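Local coordinates for protein acetyltransferase PA1377 (Pseudomonas aeruginosa, PDB 2VI7) that probably transfers an acetyl group from acetyl-CoA to an amine, as a putative N-acetyltransferase of the GNAT (GCN5-related) family, at residues A[23-28]-A[70-75]; A[126-131]-A[153-158]; A[143-148]-A[163-168]. One frame throughout, in Å; residues are numbered along the deposited sequence.

Interaction 1 of 3, residues A[23-28]-A[70-75]; sequences ALYNDP and IGSASL
Ser72 OG has two hydrogen-bond partners: the backbone O of Leu61 on the adjoining strand 58-65, and a water that donates to it, 3.1 Å from Ser72 OG. The same water lies 3.1 Å from Tyr25 OH and so joins the two hydroxyls, which at 3.9 Å between Tyr25 OH and Ser72 OG are too far apart for a direct bond. This is where the first helix of the GNAT fold, 18-25, lies against strand 68-77 of the central sheet. No hydrogen bond runs directly between segments 23-28 and 70-75, and apart from the water bridge the buried contact is van der Waals, methyls against strand backbone and Ser72 CB.

Leu24 does most of the touching. Its chi1 (175°) puts CG beside the carbonyl carbon, anti to the backbone N, and chi2 (68°) then places CD1, so that the two methyls are spread along the strand. CD1 sits over the peptide after Ile70, 3.9 Å from Ile70 C, while CD2 rests against Gly71 C and against Ser72 CB, the latter 3.8 Å away. The strand is bulged here: Ile70 and Gly71 both face Ala63, a classic beta bulge. Ile70 turns its CB away from the helix, and its side chain packs on Val102 of helix 102-117, so Leu24 meets mainly backbone at this end.

Tyr25 reaches the strand with its hydroxyl end, and its side chain also packs on Ala94 of strand 86-95. A glycerol, probably from the crystallisation liquor, lies about 4 Å from this side chain. On the strand, the group nearest the phenol oxygen after OG is Ser72 CB, 4.0 Å from Tyr25 OH.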
ATOM      1  N   ALA A  23      17.139  -4.245 -18.104  1.00 41.29           N
ATOM      2  CA  ALA A  23      17.677  -3.178 -18.934  1.00 40.59           C
ATOM      3  C   ALA A  23      16.685  -2.023 -18.995  1.00 40.40           C
ATOM      4  O   ALA A  23      17.079  -0.853 -18.993  1.00 42.09           O
ATOM      5  CB  ALA A  23      17.953  -3.693 -20.336  1.00 39.14           C
ATOM      6  N   LEU A  24      15.399  -2.354 -19.059  1.00 39.75           N
ATOM      7  CA  LEU A  24      14.346  -1.341 -19.122  1.00 38.96           C
ATOM      8  C   LEU A  24      14.463  -0.356 -17.958  1.00 38.64           C
ATOM      9  O   LEU A  24      14.493   0.856 -18.148  1.00 38.40           O
ATOM     10  CB  LEU A  24      12.963  -2.002 -19.085  1.00 37.46           C
ATOM     11  CG  LEU A  24      11.769  -1.039 -19.022  1.00 36.07           C
ATOM     12  CD1 LEU A  24      11.670  -0.271 -20.340  1.00 35.04           C
ATOM     13  CD2 LEU A  24      10.484  -1.818 -18.732  1.00 33.72           C
ATOM     14  N   TYR A  25      14.539  -0.898 -16.750  1.00 39.58           N
ATOM     15  CA  TYR A  25      14.636  -0.089 -15.549  1.00 41.01           C
ATOM     16  C   TYR A  25      15.999   0.565 -15.353  1.00 42.02           C
ATOM     17  O   TYR A  25      16.138   1.479 -14.539  1.00 41.74           O
ATOM     18  CB  TYR A  25      14.267  -0.948 -14.341  1.00 42.73           C
ATOM     19  CG  TYR A  25      12.805  -1.343 -14.335  1.00 45.46           C
ATOM     20  CD1 TYR A  25      12.392  -2.576 -13.830  1.00 47.37           C
ATOM     21  CD2 TYR A  25      11.828  -0.473 -14.831  1.00 46.39           C
ATOM     22  CE1 TYR A  25      11.037  -2.937 -13.822  1.00 49.09           C
ATOM     23  CE2 TYR A  25      10.480  -0.819 -14.829  1.00 48.15           C
ATOM     24  CZ  TYR A  25      10.089  -2.051 -14.321  1.00 49.62           C
ATOM     25  OH  TYR A  25       8.755  -2.390 -14.298  1.00 51.78           O
ATOM     26  N   ASN A  26      17.002   0.105 -16.101  1.00 42.70           N
ATOM     27  CA  ASN A  26      18.335   0.683 -15.996  1.00 43.29           C
ATOM     28  C   ASN A  26      18.398   2.009 -16.743  1.00 41.90           C
ATOM     29  O   ASN A  26      19.408   2.702 -16.692  1.00 42.99           O
ATOM     30  CB  ASN A  26      19.405  -0.292 -16.513  1.00 45.72           C
ATOM     31  CG  ASN A  26      19.845  -1.302 -15.450  1.00 48.19           C
ATOM     32  OD1 ASN A  26      19.256  -1.387 -14.364  1.00 49.75           O
ATOM     33  ND2 ASN A  26      20.881  -2.076 -15.763  1.00 49.66           N
ATOM     34  N   ASP A  27      17.324   2.358 -17.445  1.00 39.66           N
ATOM     35  CA  ASP A  27      17.265   3.642 -18.137  1.00 38.28           C
ATOM     36  C   ASP A  27      16.677   4.586 -17.088  1.00 37.07           C
ATOM     37  O   ASP A  27      15.514   4.451 -16.707  1.00 36.62           O
ATOM     38  CB  ASP A  27      16.340   3.578 -19.360  1.00 38.29           C
ATOM     39  CG  ASP A  27      16.257   4.914 -20.111  1.00 39.48           C
ATOM     40  OD1 ASP A  27      16.667   5.954 -19.546  1.00 38.17           O
ATOM     41  OD2 ASP A  27      15.769   4.925 -21.265  1.00 39.82           O
ATOM     42  N   PRO A  28      17.474   5.550 -16.601  1.00 36.39           N
ATOM     43  CA  PRO A  28      17.007   6.499 -15.584  1.00 35.85           C
ATOM     44  C   PRO A  28      15.747   7.281 -15.957  1.00 35.18           C
ATOM     45  O   PRO A  28      14.987   7.690 -15.078  1.00 36.31           O
ATOM     46  CB  PRO A  28      18.232   7.393 -15.358  1.00 35.45           C
ATOM     47  CG  PRO A  28      18.892   7.390 -16.689  1.00 36.87           C
ATOM     48  CD  PRO A  28      18.812   5.926 -17.087  1.00 36.91           C
ATOM     49  N   ILE A  70      10.517  -3.182 -24.240  1.00 39.85           N
ATOM     50  CA  ILE A  70      10.397  -1.734 -24.340  1.00 37.19           C
ATOM     51  C   ILE A  70       9.373  -1.163 -23.368  1.00 36.34           C
ATOM     52  O   ILE A  70       9.115   0.048 -23.361  1.00 37.15           O
ATOM     53  CB  ILE A  70       9.988  -1.308 -25.763  1.00 37.18           C
ATOM     54  CG1 ILE A  70       8.643  -1.943 -26.125  1.00 35.53           C
ATOM     55  CG2 ILE A  70      11.060  -1.719 -26.756  1.00 37.06           C
ATOM     56  CD1 ILE A  70       8.094  -1.521 -27.472  1.00 35.07           C
ATOM     57  N   GLY A  71       8.787  -2.031 -22.553  1.00 34.22           N
ATOM     58  CA  GLY A  71       7.795  -1.567 -21.605  1.00 32.44           C
ATOM     59  C   GLY A  71       7.284  -2.640 -20.673  1.00 31.49           C
ATOM     60  O   GLY A  71       7.423  -3.830 -20.935  1.00 31.06           O
ATOM     61  N   SER A  72       6.675  -2.218 -19.577  1.00 30.97           N
ATOM     62  CA  SER A  72       6.160  -3.168 -18.614  1.00 30.60           C
ATOM     63  C   SER A  72       5.118  -2.537 -17.704  1.00 30.41           C
ATOM     64  O   SER A  72       5.079  -1.316 -17.545  1.00 30.85           O
ATOM     65  CB  SER A  72       7.312  -3.712 -17.782  1.00 30.36           C
ATOM     66  OG  SER A  72       6.843  -4.679 -16.875  1.00 33.84           O
ATOM     67  N   ALA A  73       4.269  -3.378 -17.120  1.00 30.38           N
ATOM     68  CA  ALA A  73       3.213  -2.935 -16.208  1.00 28.94           C
ATOM     69  C   ALA A  73       2.669  -4.160 -15.482  1.00 27.78           C
ATOM     70  O   ALA A  73       2.705  -5.264 -16.012  1.00 27.48           O
ATOM     71  CB  ALA A  73       2.095  -2.236 -16.983  1.00 27.87           C
ATOM     72  N   SER A  74       2.174  -3.964 -14.267  1.00 27.11           N
ATOM     73  CA  SER A  74       1.653  -5.073 -13.492  1.00 28.06           C
ATOM     74  C   SER A  74       0.344  -4.746 -12.785  1.00 28.07           C
ATOM     75  O   SER A  74       0.107  -3.607 -12.377  1.00 28.12           O
ATOM     76  CB  SER A  74       2.683  -5.504 -12.451  1.00 29.56           C
ATOM     77  OG  SER A  74       2.897  -4.462 -11.512  1.00 33.34           O
ATOM     78  N   LEU A  75      -0.498  -5.767 -12.655  1.00 27.84           N
ATOM     79  CA  LEU A  75      -1.791  -5.663 -11.985  1.00 26.55           C
ATOM     80  C   LEU A  75      -1.792  -6.699 -10.872  1.00 27.19           C
ATOM     81  O   LEU A  75      -1.485  -7.864 -11.108  1.00 27.33           O
ATOM     82  CB  LEU A  75      -2.934  -5.970 -12.961  1.00 25.62           C
ATOM     83  CG  LEU A  75      -4.341  -6.102 -12.349  1.00 24.89           C
ATOM     84  CD1 LEU A  75      -4.749  -4.787 -11.679  1.00 24.01           C
ATOM     85  CD2 LEU A  75      -5.340  -6.480 -13.427  1.00 22.30           C
TER
HETATM   86  O   HOH W   1       6.212  -4.057 -13.938  1.00 35.00           O

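Interaction 2 of 3, residues A[126-131]-A[153-158]; sequences TVYTDN and AVRDGR
The nearest CA pair, Tyr128 and Ala153, is still 9.0 Å apart, so side chains alone span the gap. Segment 126-131 leaves strand 122-128 through a type I turn from Tyr128 to Asn131. Segment 153-158 turns a corner at Ala153 and folds back through a type I' turn from Arg155 to Arg158, closed by Arg155 N to Arg158 O and Arg158 N to Arg155 O.

Arg155 and Asp130 meet tip to tip in a two-pronged salt bridge. NH1 of Arg155 donates to OD2 of Asp130 at 2.9 Å, and NH2 of Arg155 to OD1 of Asp130 at 3.0 Å. Both oxygens lie close to the guanidinium plane; OD1 uses its syn lone pair, whereas NH1 approaches OD2 from the syn side, 23° out of the carboxylate plane. A bend at chi3 (58°) sets NE off the line of the chain. Arg155 CD lies over one face of the Tyr128 ring, offset toward the rim, and NH2 also bonds Gln33 OE1. Ala153 CB sits at the ring edge, 3.8 Å from Tyr128 OH, which hydrogen-bonds to Val34 O.

Arg82 of the second subunit packs on Tyr128 and Arg155. The arrangement is a tight type I' beta-hairpin, its first strand tied by a bidentate arginine-aspartate salt bridge to the turn after strand 122-128.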
ATOM      1  N   THR A 126      -0.753   5.403  -8.670  1.00 23.54           N
ATOM      2  CA  THR A 126      -0.235   6.682  -8.198  1.00 22.71           C
ATOM      3  C   THR A 126       0.618   7.140  -9.361  1.00 20.82           C
ATOM      4  O   THR A 126       1.170   6.322 -10.083  1.00 20.05           O
ATOM      5  CB  THR A 126       0.651   6.553  -6.920  1.00 23.18           C
ATOM      6  OG1 THR A 126       1.732   5.650  -7.172  1.00 26.12           O
ATOM      7  CG2 THR A 126      -0.168   6.075  -5.730  1.00 21.24           C
ATOM      8  N   VAL A 127       0.696   8.444  -9.561  1.00 20.16           N
ATOM      9  CA  VAL A 127       1.480   9.001 -10.653  1.00 19.99           C
ATOM     10  C   VAL A 127       2.018  10.357 -10.194  1.00 20.46           C
ATOM     11  O   VAL A 127       1.346  11.099  -9.475  1.00 21.78           O
ATOM     12  CB  VAL A 127       0.601   9.137 -11.961  1.00 19.77           C
ATOM     13  CG1 VAL A 127      -0.682   9.853 -11.671  1.00 19.13           C
ATOM     14  CG2 VAL A 127       1.308   9.931 -13.005  1.00 19.62           C
ATOM     15  N   TYR A 128       3.246  10.674 -10.579  1.00 20.67           N
ATOM     16  CA  TYR A 128       3.840  11.950 -10.191  1.00 20.81           C
ATOM     17  C   TYR A 128       3.017  13.109 -10.728  1.00 20.85           C
ATOM     18  O   TYR A 128       2.661  13.116 -11.898  1.00 22.28           O
ATOM     19  CB  TYR A 128       5.268  12.000 -10.705  1.00 20.84           C
ATOM     20  CG  TYR A 128       6.148  11.001  -9.983  1.00 22.40           C
ATOM     21  CD1 TYR A 128       6.921  10.077 -10.681  1.00 21.22           C
ATOM     22  CD2 TYR A 128       6.189  10.966  -8.585  1.00 22.30           C
ATOM     23  CE1 TYR A 128       7.718   9.140 -10.004  1.00 20.52           C
ATOM     24  CE2 TYR A 128       6.976  10.031  -7.901  1.00 22.61           C
ATOM     25  CZ  TYR A 128       7.739   9.123  -8.618  1.00 21.67           C
ATOM     26  OH  TYR A 128       8.520   8.197  -7.956  1.00 25.07           O
ATOM     27  N   THR A 129       2.719  14.087  -9.874  1.00 21.79           N
ATOM     28  CA  THR A 129       1.888  15.233 -10.261  1.00 23.01           C
ATOM     29  C   THR A 129       2.303  16.024 -11.498  1.00 25.89           C
ATOM     30  O   THR A 129       1.462  16.684 -12.119  1.00 28.25           O
ATOM     31  CB  THR A 129       1.731  16.252  -9.111  1.00 19.77           C
ATOM     32  OG1 THR A 129       3.015  16.766  -8.747  1.00 23.82           O
ATOM     33  CG2 THR A 129       1.078  15.611  -7.918  1.00 17.43           C
ATOM     34  N   ASP A 130       3.575  15.961 -11.873  1.00 28.67           N
ATOM     35  CA  ASP A 130       4.045  16.709 -13.039  1.00 29.12           C
ATOM     36  C   ASP A 130       4.249  15.851 -14.288  1.00 29.72           C
ATOM     37  O   ASP A 130       4.790  16.329 -15.289  1.00 31.70           O
ATOM     38  CB  ASP A 130       5.342  17.449 -12.689  1.00 31.25           C
ATOM     39  CG  ASP A 130       6.512  16.507 -12.425  1.00 34.95           C
ATOM     40  OD1 ASP A 130       6.293  15.278 -12.335  1.00 35.11           O
ATOM     41  OD2 ASP A 130       7.659  17.002 -12.304  1.00 36.58           O
ATOM     42  N   ASN A 131       3.820  14.588 -14.236  1.00 29.36           N
ATOM     43  CA  ASN A 131       3.949  13.682 -15.382  1.00 28.51           C
ATOM     44  C   ASN A 131       2.658  13.764 -16.198  1.00 27.52           C
ATOM     45  O   ASN A 131       1.769  12.933 -16.051  1.00 26.25           O
ATOM     46  CB  ASN A 131       4.175  12.245 -14.903  1.00 28.40           C
ATOM     47  CG  ASN A 131       4.576  11.300 -16.032  1.00 29.21           C
ATOM     48  OD1 ASN A 131       4.546  11.659 -17.212  1.00 29.53           O
ATOM     49  ND2 ASN A 131       4.948  10.075 -15.668  1.00 28.19           N
ATOM     50  N   ALA A 153       7.481  10.246  -2.624  1.00 22.64           N
ATOM     51  CA  ALA A 153       8.672   9.487  -2.975  1.00 23.13           C
ATOM     52  C   ALA A 153       9.835  10.380  -3.353  1.00 23.44           C
ATOM     53  O   ALA A 153       9.689  11.590  -3.493  1.00 24.17           O
ATOM     54  CB  ALA A 153       8.364   8.533  -4.139  1.00 22.19           C
ATOM     55  N   VAL A 154      10.998   9.757  -3.504  1.00 23.99           N
ATOM     56  CA  VAL A 154      12.218  10.446  -3.895  1.00 22.64           C
ATOM     57  C   VAL A 154      12.361  10.299  -5.409  1.00 23.81           C
ATOM     58  O   VAL A 154      12.096   9.234  -5.977  1.00 24.27           O
ATOM     59  CB  VAL A 154      13.482   9.815  -3.218  1.00 20.75           C
ATOM     60  CG1 VAL A 154      14.752  10.517  -3.693  1.00 20.20           C
ATOM     61  CG2 VAL A 154      13.375   9.911  -1.720  1.00 21.46           C
ATOM     62  N   ARG A 155      12.737  11.392  -6.058  1.00 24.48           N
ATOM     63  CA  ARG A 155      12.985  11.411  -7.496  1.00 25.70           C
ATOM     64  C   ARG A 155      13.948  12.584  -7.733  1.00 26.90           C
ATOM     65  O   ARG A 155      13.710  13.702  -7.268  1.00 26.78           O
ATOM     66  CB  ARG A 155      11.684  11.601  -8.294  1.00 24.77           C
ATOM     67  CG  ARG A 155      11.858  11.371  -9.806  1.00 23.82           C
ATOM     68  CD  ARG A 155      10.694  11.916 -10.644  1.00 24.53           C
ATOM     69  NE  ARG A 155      10.488  13.351 -10.439  1.00 26.35           N
ATOM     70  CZ  ARG A 155       9.498  14.057 -10.981  1.00 26.04           C
ATOM     71  NH1 ARG A 155       9.394  15.354 -10.725  1.00 24.16           N
ATOM     72  NH2 ARG A 155       8.613  13.476 -11.779  1.00 25.03           N
ATOM     73  N   ASP A 156      15.047  12.316  -8.434  1.00 28.94           N
ATOM     74  CA  ASP A 156      16.064  13.335  -8.716  1.00 30.96           C
ATOM     75  C   ASP A 156      16.563  14.033  -7.445  1.00 30.69           C
ATOM     76  O   ASP A 156      16.754  15.252  -7.427  1.00 30.93           O
ATOM     77  CB  ASP A 156      15.534  14.393  -9.687  1.00 33.07           C
ATOM     78  CG  ASP A 156      14.951  13.792 -10.942  1.00 36.03           C
ATOM     79  OD1 ASP A 156      15.504  12.781 -11.438  1.00 38.30           O
ATOM     80  OD2 ASP A 156      13.942  14.342 -11.439  1.00 37.30           O
ATOM     81  N   GLY A 157      16.747  13.249  -6.386  1.00 30.16           N
ATOM     82  CA  GLY A 157      17.250  13.765  -5.126  1.00 29.32           C
ATOM     83  C   GLY A 157      16.327  14.625  -4.289  1.00 30.05           C
ATOM     84  O   GLY A 157      16.777  15.271  -3.346  1.00 30.70           O
ATOM     85  N   ARG A 158      15.043  14.644  -4.617  1.00 30.65           N
ATOM     86  CA  ARG A 158      14.099  15.446  -3.852  1.00 30.07           C
ATOM     87  C   ARG A 158      12.779  14.719  -3.679  1.00 28.96           C
ATOM     88  O   ARG A 158      12.474  13.790  -4.410  1.00 29.45           O
ATOM     89  CB  ARG A 158      13.859  16.789  -4.551  1.00 32.64           C
ATOM     90  CG  ARG A 158      13.276  16.673  -5.946  1.00 34.16           C
ATOM     91  CD  ARG A 158      13.018  18.047  -6.539  1.00 37.07           C
TER

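Interaction 3 of 3, residues A[143-148]-A[163-168]; sequences FETEGE and YSMARL. With SO4 (sulfate ion), chain E.
Phe143 lays one face of its ring under Arg167 CB, which stands 3.6 Å from the ring centroid and almost on the normal, a CH-pi contact. The arginine chain runs extended from CG to NE, bringing CD to 3.7 Å from Phe143 CE1; farther out, NH2 forms a salt bridge with Asp115 of helix 102-117. Met165 bends at chi3 (90°) and sets CE 3.6 Å from Phe143 O, near Thr145 OG1.

The two strands are the last two long ones of the GNAT fold; 158-168 runs antiparallel between 122-128 and 144-152. Glu144 and Ala166 form a hydrogen-bonded pair, with both N-H groups donating across. The register then slips by one at a classic beta bulge, where Glu146 and Gly147 both face Ser164. Ser164 O accepts from Glu146 N at 2.7 Å and, weakly, from Gly147 N.

Glu146 turns its carboxylate over Ala166 CB, 3.4 Å from Glu146 CD. OE2 pairs with Arg122 and takes a hydrogen bond from a water also bound to Ser164 OG, while OE1 accepts from Arg150 N of the second subunit. On the side of Thr145 and Met165, Glu148 lies alongside Tyr163, OE2 near the ring edge. A sulfate, probably from the crystallisation liquor, receives hydrogen bonds from Arg139 NE, from Thr145 N and, 2.8 Å from its O1, from Thr145 OG1.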
ATOM      1  N   PHE A 143      -9.429   6.596 -15.154  1.00 23.43           N
ATOM      2  CA  PHE A 143      -8.927   6.857 -13.807  1.00 23.53           C
ATOM      3  C   PHE A 143      -9.209   8.300 -13.426  1.00 25.08           C
ATOM      4  O   PHE A 143      -9.078   9.213 -14.240  1.00 27.16           O
ATOM      5  CB  PHE A 143      -7.417   6.618 -13.698  1.00 20.83           C
ATOM      6  CG  PHE A 143      -7.024   5.172 -13.706  1.00 19.48           C
ATOM      7  CD1 PHE A 143      -6.915   4.474 -14.907  1.00 17.18           C
ATOM      8  CD2 PHE A 143      -6.751   4.504 -12.512  1.00 17.69           C
ATOM      9  CE1 PHE A 143      -6.538   3.128 -14.923  1.00 17.00           C
ATOM     10  CE2 PHE A 143      -6.373   3.156 -12.517  1.00 18.81           C
ATOM     11  CZ  PHE A 143      -6.265   2.463 -13.730  1.00 17.37           C
ATOM     12  N   GLU A 144      -9.603   8.503 -12.180  1.00 25.57           N
ATOM     13  CA  GLU A 144      -9.875   9.835 -11.701  1.00 26.18           C
ATOM     14  C   GLU A 144      -8.990  10.066 -10.499  1.00 26.35           C
ATOM     15  O   GLU A 144      -8.685   9.132  -9.766  1.00 25.58           O
ATOM     16  CB  GLU A 144     -11.326   9.969 -11.283  1.00 29.26           C
ATOM     17  CG  GLU A 144     -12.323   9.870 -12.405  1.00 34.62           C
ATOM     18  CD  GLU A 144     -13.750  10.000 -11.889  1.00 39.55           C
ATOM     19  OE1 GLU A 144     -14.115  11.088 -11.378  1.00 42.11           O
ATOM     20  OE2 GLU A 144     -14.499   9.006 -11.984  1.00 42.04           O
ATOM     21  N   THR A 145      -8.579  11.313 -10.301  1.00 26.46           N
ATOM     22  CA  THR A 145      -7.737  11.669  -9.174  1.00 25.71           C
ATOM     23  C   THR A 145      -8.557  11.615  -7.894  1.00 25.34           C
ATOM     24  O   THR A 145      -9.634  12.210  -7.808  1.00 26.66           O
ATOM     25  CB  THR A 145      -7.162  13.088  -9.332  1.00 25.50           C
ATOM     26  OG1 THR A 145      -6.307  13.130 -10.480  1.00 26.03           O
ATOM     27  CG2 THR A 145      -6.370  13.490  -8.087  1.00 24.74           C
ATOM     28  N   GLU A 146      -8.041  10.898  -6.902  1.00 24.51           N
ATOM     29  CA  GLU A 146      -8.713  10.757  -5.624  1.00 24.22           C
ATOM     30  C   GLU A 146      -7.986  11.516  -4.530  1.00 24.31           C
ATOM     31  O   GLU A 146      -8.551  11.794  -3.477  1.00 26.29           O
ATOM     32  CB  GLU A 146      -8.819   9.284  -5.243  1.00 24.55           C
ATOM     33  CG  GLU A 146      -9.941   8.554  -5.951  1.00 26.84           C
ATOM     34  CD  GLU A 146     -10.186   7.175  -5.378  1.00 29.28           C
ATOM     35  OE1 GLU A 146     -11.317   6.662  -5.532  1.00 28.85           O
ATOM     36  OE2 GLU A 146      -9.248   6.605  -4.782  1.00 29.61           O
ATOM     37  N   GLY A 147      -6.730  11.857  -4.777  1.00 24.60           N
ATOM     38  CA  GLY A 147      -5.980  12.583  -3.777  1.00 24.46           C
ATOM     39  C   GLY A 147      -4.604  12.956  -4.261  1.00 25.46           C
ATOM     40  O   GLY A 147      -4.146  12.457  -5.283  1.00 25.16           O
ATOM     41  N   GLU A 148      -3.956  13.848  -3.520  1.00 27.29           N
ATOM     42  CA  GLU A 148      -2.611  14.317  -3.826  1.00 28.65           C
ATOM     43  C   GLU A 148      -1.764  14.074  -2.582  1.00 28.21           C
ATOM     44  O   GLU A 148      -2.049  14.610  -1.507  1.00 27.39           O
ATOM     45  CB  GLU A 148      -2.636  15.804  -4.174  1.00 30.18           C
ATOM     46  CG  GLU A 148      -1.277  16.362  -4.551  1.00 36.41           C
ATOM     47  CD  GLU A 148      -1.365  17.724  -5.217  1.00 40.21           C
ATOM     48  OE1 GLU A 148      -0.311  18.246  -5.643  1.00 42.77           O
ATOM     49  OE2 GLU A 148      -2.489  18.264  -5.313  1.00 42.39           O
ATOM     50  N   TYR A 163      -0.318  11.862  -7.550  1.00 20.37           N
ATOM     51  CA  TYR A 163      -1.766  11.887  -7.541  1.00 22.33           C
ATOM     52  C   TYR A 163      -2.159  10.432  -7.304  1.00 22.89           C
ATOM     53  O   TYR A 163      -1.605   9.515  -7.918  1.00 23.90           O
ATOM     54  CB  TYR A 163      -2.324  12.352  -8.888  1.00 21.81           C
ATOM     55  CG  TYR A 163      -2.256  13.842  -9.093  1.00 22.36           C
ATOM     56  CD1 TYR A 163      -1.778  14.387 -10.278  1.00 21.90           C
ATOM     57  CD2 TYR A 163      -2.677  14.712  -8.096  1.00 24.27           C
ATOM     58  CE1 TYR A 163      -1.721  15.771 -10.461  1.00 23.94           C
ATOM     59  CE2 TYR A 163      -2.624  16.095  -8.270  1.00 24.11           C
ATOM     60  CZ  TYR A 163      -2.143  16.617  -9.452  1.00 23.96           C
ATOM     61  OH  TYR A 163      -2.073  17.987  -9.602  1.00 27.66           O
ATOM     62  N   SER A 164      -3.080  10.221  -6.380  1.00 22.85           N
ATOM     63  CA  SER A 164      -3.573   8.886  -6.092  1.00 23.41           C
ATOM     64  C   SER A 164      -4.822   8.770  -6.963  1.00 23.28           C
ATOM     65  O   SER A 164      -5.763   9.530  -6.781  1.00 23.25           O
ATOM     66  CB  SER A 164      -3.945   8.778  -4.618  1.00 23.70           C
ATOM     67  OG  SER A 164      -4.315   7.452  -4.304  1.00 32.24           O
ATOM     68  N   MET A 165      -4.823   7.843  -7.918  1.00 23.45           N
ATOM     69  CA  MET A 165      -5.967   7.681  -8.803  1.00 23.00           C
ATOM     70  C   MET A 165      -6.636   6.319  -8.709  1.00 24.25           C
ATOM     71  O   MET A 165      -6.039   5.339  -8.284  1.00 25.99           O
ATOM     72  CB  MET A 165      -5.554   7.933 -10.246  1.00 22.74           C
ATOM     73  CG  MET A 165      -4.933   9.304 -10.483  1.00 22.44           C
ATOM     74  SD  MET A 165      -4.448   9.496 -12.191  1.00 23.60           S
ATOM     75  CE  MET A 165      -5.944  10.195 -12.876  1.00 23.22           C
ATOM     76  N   ALA A 166      -7.899   6.272  -9.102  1.00 24.10           N
ATOM     77  CA  ALA A 166      -8.656   5.040  -9.066  1.00 24.19           C
ATOM     78  C   ALA A 166      -9.633   5.025 -10.223  1.00 24.64           C
ATOM     79  O   ALA A 166     -10.135   6.065 -10.633  1.00 25.46           O
ATOM     80  CB  ALA A 166      -9.408   4.923  -7.745  1.00 23.99           C
ATOM     81  N   ARG A 167      -9.877   3.833 -10.757  1.00 24.74           N
ATOM     82  CA  ARG A 167     -10.821   3.641 -11.844  1.00 24.21           C
ATOM     83  C   ARG A 167     -11.873   2.682 -11.311  1.00 26.12           C
ATOM     84  O   ARG A 167     -11.559   1.555 -10.951  1.00 26.86           O
ATOM     85  CB  ARG A 167     -10.107   3.042 -13.046  1.00 21.39           C
ATOM     86  CG  ARG A 167     -11.001   2.587 -14.178  1.00 21.58           C
ATOM     87  CD  ARG A 167     -10.107   2.035 -15.266  1.00 22.59           C
ATOM     88  NE  ARG A 167     -10.775   1.477 -16.441  1.00 22.28           N
ATOM     89  CZ  ARG A 167     -11.333   0.274 -16.515  1.00 21.23           C
ATOM     90  NH1 ARG A 167     -11.343  -0.545 -15.472  1.00 22.42           N
ATOM     91  NH2 ARG A 167     -11.833  -0.134 -17.667  1.00 20.25           N
ATOM     92  N   LEU A 168     -13.118   3.146 -11.236  1.00 29.13           N
ATOM     93  CA  LEU A 168     -14.222   2.328 -10.728  1.00 30.79           C
ATOM     94  C   LEU A 168     -15.094   1.729 -11.831  1.00 33.27           C
ATOM     95  O   LEU A 168     -15.337   2.332 -12.877  1.00 33.81           O
ATOM     96  CB  LEU A 168     -15.099   3.137  -9.762  1.00 29.07           C
ATOM     97  CG  LEU A 168     -14.485   3.522  -8.416  1.00 28.43           C
ATOM     98  CD1 LEU A 168     -15.393   4.497  -7.725  1.00 29.04           C
ATOM     99  CD2 LEU A 168     -14.280   2.294  -7.555  1.00 28.15           C
TER
HETATM  100  S   SO4 E1172      -9.321  14.034 -12.648  1.00 32.56           S
HETATM  101  O1  SO4 E1172      -7.990  13.408 -12.724  1.00 33.44           O
HETATM  102  O2  SO4 E1172     -10.175  13.299 -11.694  1.00 31.01           O
HETATM  103  O3  SO4 E1172      -9.192  15.445 -12.198  1.00 34.20           O
HETATM  104  O4  SO4 E1172      -9.911  13.957 -13.989  1.00 32.96           O
HETATM  105  O   HOH W   2     -13.203   6.722 -10.238  1.00 41.14           O
HETATM  106  O   HOH W   3      -6.488   6.428  -5.170  1.00 36.15           O

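All three contacts reach the same curved sheet. Interaction 1 lies nearest the middle of the chain, its centre about 9 Å from the chain centre, while interactions 2 and 3 each lie about 15 Å out. Interactions 1 and 3 are on opposite sides of the chain centre, with their own centres about 22 Å apart. Interactions 2 and 3 touch: strands 122-128 and 158-168 are neighbours, and Val127 O lies 2.7 Å from Tyr163 N, a probable hydrogen bond. Thr129 packs on Tyr163 and Glu148. Interactions 2 and 3 also meet the second subunit, unlike interaction 1. Glycerol lies beside interaction 1 and sulfate beside interaction 3.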